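Local structure of uncharacterized protein (Acinetobacter baumannii, 4L3U) at residues A[22-32]-A[100-111]; A[74-85]-A[112-121]. The protein is of unknown function, a small all-alpha member of a family that carries a domain of unknown function (DUF4844). One frame throughout, in Å; residues are numbered along the deposited sequence. Where two conformers were deposited one is given.

Interaction 1: residues A[22-32]-A[100-111]; sequences QLEKFKAQDHF and QVATTFESFLDI
F26 is a knob of helix 22-27, set among T104, S107, F108 and I111 of helix 100-111. Its CG lies anti to the backbone N (chi1 -167°), which sends the ring across to the other helix. There it makes a T-shaped pair with F108, its edge toward the F108 face, centroids 5.1 Å apart and planes at 64°. I111 CD1 lies over one F26 face, toward its rim, while H31 NE2 comes over the centre of the opposite face. L23 extends the apolar patch: its CD2 meets the edge of the F108 ring, 3.8 Å from CE1. Farther along, F32 CE1 touches V101 CG2 (3.6 Å) at the edge of the ring.

Polar contacts are few. Q100, bent at chi2, gives a weak hydrogen bond from NE2 to H31 O (3.3 Å). T104 suits a buried place: its OG1 donates to Q100 O (2.8 Å), which also accepts from T104 N on the other side of the carbonyl plane, and its CG2 is left to pack against the H31 ring. The axes of helices 22-27 and 100-111 run nearly antiparallel (167°) and approach to 11.3 Å, a spacing bulky aromatic side chains can fill: antiparallel helix packing in an all-helical fold.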
loop_
_atom_site.group_PDB
_atom_site.type_symbol
_atom_site.label_atom_id
_atom_site.label_comp_id
_atom_site.label_asym_id
_atom_site.label_seq_id
_atom_site.Cartn_x
_atom_site.Cartn_y
_atom_site.Cartn_z
ATOM N N GLN A 22 -5.829 -3.863 13.213
ATOM C CA GLN A 22 -6.045 -2.889 12.150
ATOM C C GLN A 22 -5.648 -3.474 10.799
ATOM O O GLN A 22 -6.344 -3.294 9.801
ATOM C CB GLN A 22 -5.223 -1.629 12.407
ATOM C CG GLN A 22 -5.614 -0.845 13.643
ATOM C CD GLN A 22 -4.825 0.444 13.761
ATOM O OE1 GLN A 22 -3.719 0.466 14.302
ATOM N NE2 GLN A 22 -5.383 1.525 13.233
ATOM N N LEU A 23 -4.518 -4.173 10.778
ATOM C CA LEU A 23 -3.984 -4.755 9.551
ATOM C C LEU A 23 -4.859 -5.886 9.032
ATOM O O LEU A 23 -5.050 -6.031 7.826
ATOM C CB LEU A 23 -2.568 -5.282 9.790
ATOM C CG LEU A 23 -1.490 -4.221 10.017
ATOM C CD1 LEU A 23 -0.229 -4.849 10.579
ATOM C CD2 LEU A 23 -1.190 -3.488 8.717
ATOM N N GLU A 24 -5.376 -6.695 9.947
ATOM C CA GLU A 24 -6.239 -7.807 9.580
ATOM C C GLU A 24 -7.514 -7.296 8.924
ATOM O O GLU A 24 -7.965 -7.834 7.913
ATOM C CB GLU A 24 -6.579 -8.636 10.818
ATOM C CG GLU A 24 -5.389 -9.376 11.414
ATOM C CD GLU A 24 -4.986 -10.606 10.619
ATOM O OE1 GLU A 24 -5.583 -10.855 9.549
ATOM O OE2 GLU A 24 -4.069 -11.329 11.067
ATOM N N LYS A 25 -8.091 -6.253 9.509
ATOM C CA LYS A 25 -9.304 -5.658 8.977
ATOM C C LYS A 25 -8.991 -5.023 7.632
ATOM O O LYS A 25 -9.695 -5.246 6.650
ATOM C CB LYS A 25 -9.853 -4.614 9.950
ATOM C CG LYS A 25 -11.133 -3.941 9.486
ATOM N N PHE A 26 -7.912 -4.251 7.594
ATOM C CA PHE A 26 -7.479 -3.573 6.380
ATOM C C PHE A 26 -7.249 -4.558 5.245
ATOM O O PHE A 26 -7.599 -4.297 4.100
ATOM C CB PHE A 26 -6.194 -2.795 6.655
ATOM C CG PHE A 26 -5.830 -1.826 5.570
ATOM C CD1 PHE A 26 -6.531 -0.643 5.424
ATOM C CD2 PHE A 26 -4.789 -2.092 4.699
ATOM C CE1 PHE A 26 -6.203 0.258 4.429
ATOM C CE2 PHE A 26 -4.459 -1.194 3.702
ATOM C CZ PHE A 26 -5.166 -0.017 3.569
ATOM N N LYS A 27 -6.662 -5.698 5.574
ATOM C CA LYS A 27 -6.351 -6.721 4.592
ATOM C C LYS A 27 -7.599 -7.228 3.859
ATOM O O LYS A 27 -7.533 -7.575 2.678
ATOM C CB LYS A 27 -5.656 -7.875 5.310
ATOM C CG LYS A 27 -5.280 -9.042 4.434
ATOM C CD LYS A 27 -4.727 -10.192 5.264
ATOM C CE LYS A 27 -5.800 -10.827 6.145
ATOM N NZ LYS A 27 -5.291 -12.017 6.883
ATOM N N ALA A 28 -8.731 -7.258 4.559
ATOM C CA ALA A 28 -9.960 -7.856 4.031
ATOM C C ALA A 28 -10.832 -6.879 3.249
ATOM O O ALA A 28 -11.853 -7.268 2.683
ATOM C CB ALA A 28 -10.769 -8.457 5.167
ATOM N N GLN A 29 -10.431 -5.616 3.214
ATOM C CA GLN A 29 -11.226 -4.594 2.558
ATOM C C GLN A 29 -10.923 -4.526 1.069
ATOM O O GLN A 29 -9.846 -4.922 0.622
ATOM C CB GLN A 29 -10.959 -3.238 3.203
ATOM C CG GLN A 29 -11.372 -3.166 4.660
ATOM C CD GLN A 29 -10.756 -1.985 5.374
ATOM O OE1 GLN A 29 -10.114 -1.139 4.753
ATOM N NE2 GLN A 29 -10.937 -1.926 6.688
ATOM N N ASP A 30 -11.895 -4.037 0.305
ATOM C CA ASP A 30 -11.679 -3.683 -1.086
ATOM C C ASP A 30 -11.198 -2.244 -1.079
ATOM O O ASP A 30 -11.913 -1.353 -0.623
ATOM C CB ASP A 30 -12.982 -3.799 -1.874
ATOM C CG ASP A 30 -12.790 -3.591 -3.367
ATOM O OD1 ASP A 30 -11.704 -3.142 -3.787
ATOM O OD2 ASP A 30 -13.737 -3.871 -4.129
ATOM N N HIS A 31 -9.986 -2.017 -1.573
ATOM C CA HIS A 31 -9.383 -0.691 -1.518
ATOM C C HIS A 31 -9.535 0.100 -2.809
ATOM O O HIS A 31 -8.957 1.180 -2.948
ATOM C CB HIS A 31 -7.904 -0.820 -1.177
ATOM C CG HIS A 31 -7.655 -1.498 0.129
ATOM N ND1 HIS A 31 -7.420 -2.852 0.232
ATOM C CD2 HIS A 31 -7.624 -1.014 1.393
ATOM C CE1 HIS A 31 -7.241 -3.170 1.500
ATOM N NE2 HIS A 31 -7.363 -2.071 2.226
ATOM N N PHE A 32 -10.326 -0.421 -3.740
ATOM C CA PHE A 32 -10.389 0.147 -5.080
ATOM C C PHE A 32 -11.815 0.247 -5.599
ATOM O O PHE A 32 -12.093 -0.018 -6.771
ATOM C CB PHE A 32 -9.516 -0.684 -6.014
ATOM C CG PHE A 32 -8.090 -0.780 -5.555
ATOM C CD1 PHE A 32 -7.182 0.213 -5.881
ATOM C CD2 PHE A 32 -7.668 -1.835 -4.762
ATOM C CE1 PHE A 32 -5.877 0.147 -5.448
ATOM C CE2 PHE A 32 -6.363 -1.906 -4.328
ATOM C CZ PHE A 32 -5.466 -0.912 -4.672
ATOM N N GLN A 100 -4.763 5.769 -6.365
ATOM C CA GLN A 100 -5.524 5.053 -5.351
ATOM C C GLN A 100 -4.629 4.067 -4.602
ATOM O O GLN A 100 -4.816 3.836 -3.410
ATOM C CB GLN A 100 -6.709 4.318 -5.979
ATOM C CG GLN A 100 -7.689 3.769 -4.956
ATOM C CD GLN A 100 -8.389 4.862 -4.172
ATOM O OE1 GLN A 100 -8.394 6.027 -4.573
ATOM N NE2 GLN A 100 -8.984 4.489 -3.042
ATOM N N VAL A 101 -3.662 3.488 -5.308
ATOM C CA VAL A 101 -2.704 2.575 -4.692
ATOM C C VAL A 101 -1.842 3.325 -3.681
ATOM O O VAL A 101 -1.560 2.818 -2.597
ATOM C CB VAL A 101 -1.792 1.903 -5.747
ATOM C CG1 VAL A 101 -0.617 1.179 -5.086
ATOM C CG2 VAL A 101 -2.586 0.932 -6.591
ATOM N N ALA A 102 -1.421 4.530 -4.052
ATOM C CA ALA A 102 -0.621 5.373 -3.175
ATOM C C ALA A 102 -1.412 5.746 -1.925
ATOM O O ALA A 102 -0.901 5.657 -0.814
ATOM C CB ALA A 102 -0.174 6.620 -3.911
ATOM N N THR A 103 -2.658 6.164 -2.115
ATOM C CA THR A 103 -3.529 6.519 -1.004
ATOM C C THR A 103 -3.715 5.322 -0.079
ATOM O O THR A 103 -3.697 5.459 1.142
ATOM C CB THR A 103 -4.904 7.000 -1.522
ATOM O OG1 THR A 103 -4.737 8.224 -2.250
ATOM C CG2 THR A 103 -5.885 7.230 -0.375
ATOM N N THR A 104 -3.895 4.147 -0.675
ATOM C CA THR A 104 -4.077 2.914 0.084
ATOM C C THR A 104 -2.837 2.610 0.924
ATOM O O THR A 104 -2.946 2.233 2.088
ATOM C CB THR A 104 -4.398 1.727 -0.859
ATOM O OG1 THR A 104 -5.630 1.982 -1.544
ATOM C CG2 THR A 104 -4.519 0.414 -0.091
ATOM N N PHE A 105 -1.657 2.790 0.339
ATOM C CA PHE A 105 -0.410 2.527 1.051
ATOM C C PHE A 105 -0.106 3.603 2.087
ATOM O O PHE A 105 0.650 3.367 3.028
ATOM C CB PHE A 105 0.755 2.402 0.069
ATOM C CG PHE A 105 1.035 0.989 -0.359
ATOM C CD1 PHE A 105 0.223 0.357 -1.285
ATOM C CD2 PHE A 105 2.109 0.286 0.168
ATOM C CE1 PHE A 105 0.476 -0.947 -1.677
ATOM C CE2 PHE A 105 2.367 -1.017 -0.222
ATOM C CZ PHE A 105 1.549 -1.633 -1.144
ATOM N N GLU A 106 -0.687 4.786 1.910
ATOM C CA GLU A 106 -0.516 5.859 2.878
ATOM C C GLU A 106 -1.196 5.462 4.176
ATOM O O GLU A 106 -0.766 5.855 5.257
ATOM C CB GLU A 106 -1.099 7.169 2.350
ATOM C CG GLU A 106 -0.168 7.936 1.424
ATOM C CD GLU A 106 -0.809 9.187 0.840
ATOM O OE1 GLU A 106 -2.049 9.330 0.928
ATOM O OE2 GLU A 106 -0.071 10.035 0.294
ATOM N N SER A 107 -2.258 4.670 4.062
ATOM C CA SER A 107 -2.985 4.201 5.233
ATOM C C SER A 107 -2.091 3.316 6.091
ATOM O O SER A 107 -2.182 3.342 7.315
ATOM C CB SER A 107 -4.245 3.441 4.817
ATOM O OG SER A 107 -5.117 4.273 4.069
ATOM N N PHE A 108 -1.221 2.541 5.445
ATOM C CA PHE A 108 -0.241 1.727 6.162
ATOM C C PHE A 108 0.633 2.611 7.033
ATOM O O PHE A 108 0.896 2.280 8.183
ATOM C CB PHE A 108 0.662 0.949 5.197
ATOM C CG PHE A 108 0.060 -0.329 4.670
ATOM C CD1 PHE A 108 -0.546 -1.239 5.523
ATOM C CD2 PHE A 108 0.120 -0.628 3.319
ATOM C CE1 PHE A 108 -1.092 -2.415 5.033
ATOM C CE2 PHE A 108 -0.423 -1.797 2.825
ATOM C CZ PHE A 108 -1.030 -2.692 3.684
ATOM N N LEU A 109 1.084 3.732 6.478
ATOM C CA LEU A 109 1.934 4.654 7.217
ATOM C C LEU A 109 1.255 5.059 8.518
ATOM O O LEU A 109 1.875 5.052 9.583
ATOM C CB LEU A 109 2.242 5.897 6.382
ATOM C CG LEU A 109 3.059 5.700 5.104
ATOM C CD1 LEU A 109 3.272 7.033 4.422
ATOM C CD2 LEU A 109 4.393 5.051 5.399
ATOM N N ASP A 110 -0.028 5.387 8.422
ATOM C CA ASP A 110 -0.800 5.796 9.585
ATOM C C ASP A 110 -0.918 4.646 10.579
ATOM O O ASP A 110 -0.751 4.840 11.781
ATOM C CB ASP A 110 -2.188 6.276 9.160
ATOM C CG ASP A 110 -2.140 7.578 8.383
ATOM O OD1 ASP A 110 -1.366 8.475 8.774
ATOM O OD2 ASP A 110 -2.875 7.702 7.382
ATOM N N ILE A 111 -1.192 3.447 10.073
ATOM C CA ILE A 111 -1.355 2.272 10.929
ATOM C C ILE A 111 -0.088 1.942 11.727
ATOM O O ILE A 111 -0.142 1.811 12.949
ATOM C CB ILE A 111 -1.812 1.030 10.113
ATOM C CG1 ILE A 111 -3.219 1.262 9.564
ATOM C CG2 ILE A 111 -1.802 -0.242 10.976
ATOM C CD1 ILE A 111 -3.670 0.241 8.548
#

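Interaction 2: residues A[74-85]-A[112-121]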
loop_
_atom_site.group_PDB
_atom_site.type_symbol
_atom_site.label_atom_id
_atom_site.label_comp_id
_atom_site.label_asym_id
_atom_site.label_seq_id
_atom_site.Cartn_x
_atom_site.Cartn_y
_atom_site.Cartn_z
ATOM N N LYS A 74 11.540 1.885 12.555
ATOM C CA LYS A 74 11.058 2.634 11.400
ATOM C C LYS A 74 11.635 2.054 10.119
ATOM O O LYS A 74 10.941 1.941 9.108
ATOM C CB LYS A 74 11.421 4.116 11.520
ATOM C CG LYS A 74 10.852 4.789 12.754
ATOM C CD LYS A 74 9.339 4.794 12.745
ATOM C CE LYS A 74 8.796 5.527 13.951
ATOM N NZ LYS A 74 7.327 5.706 13.872
ATOM N N ALA A 75 12.906 1.669 10.174
ATOM C CA ALA A 75 13.588 1.123 9.007
ATOM C C ALA A 75 12.979 -0.215 8.599
ATOM O O ALA A 75 12.849 -0.507 7.410
ATOM C CB ALA A 75 15.070 0.973 9.283
ATOM N N GLU A 76 12.605 -1.023 9.587
ATOM C CA GLU A 76 11.964 -2.307 9.330
ATOM C C GLU A 76 10.613 -2.106 8.676
ATOM O O GLU A 76 10.292 -2.748 7.680
ATOM C CB GLU A 76 11.782 -3.088 10.630
ATOM C CG GLU A 76 13.068 -3.684 11.168
ATOM C CD GLU A 76 12.947 -4.151 12.607
ATOM O OE1 GLU A 76 11.836 -4.086 13.166
ATOM O OE2 GLU A 76 13.968 -4.583 13.181
ATOM N N LEU A 77 9.821 -1.212 9.246
ATOM C CA LEU A 77 8.506 -0.914 8.708
ATOM C C LEU A 77 8.608 -0.347 7.295
ATOM O O LEU A 77 7.762 -0.622 6.449
ATOM C CB LEU A 77 7.780 0.073 9.620
ATOM C CG LEU A 77 7.476 -0.433 11.030
ATOM C CD1 LEU A 77 7.042 0.727 11.906
ATOM C CD2 LEU A 77 6.414 -1.518 10.999
ATOM N N LEU A 78 9.652 0.434 7.035
ATOM C CA LEU A 78 9.813 1.075 5.735
ATOM C C LEU A 78 10.182 0.073 4.652
ATOM O O LEU A 78 9.739 0.193 3.517
ATOM C CB LEU A 78 10.879 2.170 5.803
ATOM C CG LEU A 78 11.122 2.957 4.509
ATOM C CD1 LEU A 78 9.873 3.711 4.077
ATOM C CD2 LEU A 78 12.295 3.913 4.676
ATOM N N GLN A 79 10.998 -0.913 4.996
ATOM C CA GLN A 79 11.384 -1.920 4.019
ATOM C C GLN A 79 10.194 -2.775 3.599
ATOM O O GLN A 79 10.060 -3.120 2.429
ATOM C CB GLN A 79 12.495 -2.813 4.564
ATOM C CG GLN A 79 12.867 -3.934 3.618
ATOM C CD GLN A 79 14.151 -4.630 4.010
ATOM O OE1 GLN A 79 15.071 -4.009 4.542
ATOM N NE2 GLN A 79 14.222 -5.926 3.747
ATOM N N VAL A 80 9.339 -3.122 4.555
ATOM C CA VAL A 80 8.136 -3.890 4.256
ATOM C C VAL A 80 7.236 -3.085 3.324
ATOM O O VAL A 80 6.635 -3.627 2.397
ATOM C CB VAL A 80 7.365 -4.251 5.542
ATOM C CG1 VAL A 80 6.021 -4.900 5.214
ATOM C CG2 VAL A 80 8.202 -5.170 6.416
ATOM N N LEU A 81 7.148 -1.785 3.580
ATOM C CA LEU A 81 6.376 -0.890 2.731
ATOM C C LEU A 81 6.965 -0.856 1.318
ATOM O O LEU A 81 6.249 -1.051 0.335
ATOM C CB LEU A 81 6.365 0.516 3.329
ATOM C CG LEU A 81 5.428 1.533 2.672
ATOM C CD1 LEU A 81 4.010 1.358 3.183
ATOM C CD2 LEU A 81 5.919 2.950 2.922
ATOM N N ALA A 82 8.275 -0.626 1.234
ATOM C CA ALA A 82 8.979 -0.491 -0.043
ATOM C C ALA A 82 8.918 -1.770 -0.872
ATOM O O ALA A 82 8.748 -1.728 -2.090
ATOM C CB ALA A 82 10.436 -0.091 0.200
ATOM N N ASN A 83 9.069 -2.908 -0.210
ATOM C CA ASN A 83 8.993 -4.189 -0.890
ATOM C C ASN A 83 7.576 -4.508 -1.326
ATOM O O ASN A 83 7.373 -5.129 -2.355
ATOM C CB ASN A 83 9.522 -5.300 0.010
ATOM C CG ASN A 83 11.024 -5.219 0.210
ATOM O OD1 ASN A 83 11.748 -4.678 -0.626
ATOM N ND2 ASN A 83 11.499 -5.758 1.325
ATOM N N GLY A 84 6.597 -4.082 -0.540
ATOM C CA GLY A 84 5.207 -4.336 -0.862
ATOM C C GLY A 84 4.786 -3.603 -2.121
ATOM O O GLY A 84 4.094 -4.162 -2.972
ATOM N N ILE A 85 5.215 -2.349 -2.245
ATOM C CA ILE A 85 4.832 -1.513 -3.380
ATOM C C ILE A 85 5.601 -1.881 -4.647
ATOM O O ILE A 85 5.071 -1.769 -5.751
ATOM C CB ILE A 85 5.025 0.000 -3.064
ATOM C CG1 ILE A 85 4.352 0.880 -4.125
ATOM C CG2 ILE A 85 6.497 0.356 -2.948
ATOM C CD1 ILE A 85 2.841 0.903 -4.037
ATOM N N VAL A 112 1.044 1.807 11.041
ATOM C CA VAL A 112 2.288 1.376 11.685
ATOM C C VAL A 112 3.071 2.534 12.297
ATOM O O VAL A 112 4.172 2.343 12.812
ATOM C CB VAL A 112 3.216 0.627 10.698
ATOM C CG1 VAL A 112 2.479 -0.541 10.058
ATOM C CG2 VAL A 112 3.766 1.574 9.632
ATOM N N GLY A 113 2.516 3.738 12.217
ATOM C CA GLY A 113 3.132 4.899 12.830
ATOM C C GLY A 113 4.399 5.344 12.133
ATOM O O GLY A 113 5.334 5.818 12.773
ATOM N N LEU A 114 4.425 5.190 10.817
ATOM C CA LEU A 114 5.556 5.628 10.018
ATOM C C LEU A 114 5.215 6.975 9.405
ATOM O O LEU A 114 4.175 7.127 8.771
ATOM C CB LEU A 114 5.847 4.605 8.925
ATOM C CG LEU A 114 7.196 4.725 8.223
ATOM C CD1 LEU A 114 8.340 4.507 9.191
ATOM C CD2 LEU A 114 7.261 3.726 7.098
ATOM N N GLU A 115 6.082 7.958 9.597
ATOM C CA GLU A 115 5.775 9.313 9.157
ATOM C C GLU A 115 5.816 9.481 7.643
ATOM O O GLU A 115 4.887 10.024 7.046
ATOM C CB GLU A 115 6.732 10.300 9.807
ATOM C CG GLU A 115 6.515 10.430 11.290
ATOM C CD GLU A 115 7.440 11.445 11.915
ATOM O OE1 GLU A 115 8.206 12.088 11.162
ATOM O OE2 GLU A 115 7.399 11.599 13.156
ATOM N N SER A 116 6.896 9.013 7.030
ATOM C CA SER A 116 7.128 9.216 5.605
ATOM C C SER A 116 7.472 7.903 4.911
ATOM O O SER A 116 7.837 6.922 5.560
ATOM C CB SER A 116 8.272 10.218 5.414
ATOM O OG SER A 116 8.664 10.316 4.057
ATOM N N SER A 117 7.343 7.893 3.589
ATOM C CA SER A 117 7.812 6.776 2.780
ATOM C C SER A 117 9.148 7.123 2.125
ATOM O O SER A 117 9.562 6.465 1.177
ATOM C CB SER A 117 6.784 6.424 1.705
ATOM O OG SER A 117 6.640 7.483 0.776
ATOM N N GLU A 118 9.808 8.163 2.627
ATOM C CA GLU A 118 11.117 8.577 2.123
ATOM C C GLU A 118 11.090 8.811 0.624
ATOM O O GLU A 118 12.053 8.511 -0.079
ATOM C CB GLU A 118 12.171 7.527 2.456
ATOM C CG GLU A 118 12.336 7.273 3.935
ATOM C CD GLU A 118 12.918 8.463 4.668
ATOM O OE1 GLU A 118 13.369 9.416 3.999
ATOM O OE2 GLU A 118 12.927 8.440 5.914
ATOM N N GLY A 119 9.972 9.338 0.145
ATOM C CA GLY A 119 9.815 9.677 -1.257
ATOM C C GLY A 119 9.587 8.478 -2.165
ATOM O O GLY A 119 9.572 8.614 -3.390
ATOM N N ILE A 120 9.398 7.303 -1.571
ATOM C CA ILE A 120 9.235 6.075 -2.344
ATOM C C ILE A 120 7.895 6.045 -3.083
ATOM O O ILE A 120 7.823 5.619 -4.235
ATOM C CB ILE A 120 9.373 4.821 -1.440
ATOM C CG1 ILE A 120 10.810 4.699 -0.923
ATOM C CG2 ILE A 120 8.985 3.541 -2.197
ATOM C CD1 ILE A 120 10.997 3.635 0.143
ATOM N N LEU A 121 6.836 6.495 -2.421
ATOM C CA LEU A 121 5.506 6.468 -3.019
ATOM C C LEU A 121 5.354 7.439 -4.190
ATOM O O LEU A 121 4.722 7.105 -5.184
ATOM C CB LEU A 121 4.438 6.752 -1.962
ATOM C CG LEU A 121 4.246 5.670 -0.897
ATOM C CD1 LEU A 121 3.276 6.140 0.175
ATOM C CD2 LEU A 121 3.756 4.376 -1.523
HETATM O O HOH W 1 6.156 3.468 14.160
HETATM O O HOH W 2 8.187 7.646 11.758
#
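A connection between two helices lies here along the side of a third: residues 112-121 lead from the end of one helix through a type I' turn (S117 to I120) into the next, and apolar side chains of helix 74-85 line their path. At the start, L77 and V112 meet tip to tip, L77 CD2 standing 3.9 Å from V112 CB. G113 then leaves the helix with positive phi, a conformation that glycine adopts easily.

L114 carries the middle of the contact. Its CG is anti to the backbone N (chi1 -165°), and its two methyls divide the work: CD1 lies 3.7 Å from K74 CD, where the aliphatic part of the lysine slides past in the opposite direction, and CD2 packs beside L78. A branched leucine suits this place because it can touch two successive turns of the helix at once. L78 crosses L114 at about a right angle, and L78 CD2 comes within 3.4 Å of E118 CG, the aliphatic part of a residue whose backbone forms the turn. L81 CD2 rests on S117 CB. Where the next helix begins, after G119 at the N-cap, I120 CD1 reaches A82 CB at 3.8 Å; the small alanine lets the isoleucine come close to the helix. I120 CG2 meets I85 CG2, and L121 lies near I85 CD1.

I120 N bonds back to S117 O (2.9 Å), closing the type I' turn; just before it S116 OG accepts from E118 N (2.8 Å), an ST turn. At the solvent-exposed end, K74 NZ lies too near G113 O for its place to be sure, and its contacts with two waters are equally tentative. One water donates to V112 O (2.6 Å); the second accepts from E115 N at 3.0 Å.

In the fold
From the N terminus, helix 14-27 and the loop to F32 come first and meet helix 95-112 after helices 45-68 and 74-86 have passed: interaction 1 closes this long loop. Interaction 2 starts inside it, at helix 74-86, and closes beyond it on the connection 112-121, so the two cross rather than nest. Helix 95-112 meets 22-32, and through V101, F105 and L109 also I85 and L81 of helix 74-86, V101 touching both. L109 O probably accepts a hydrogen bond from L114 N where the chain passes to interaction 2. Helix 45-68 also takes part, touching L23 and H31 in one contact and L77 and V112 in the other.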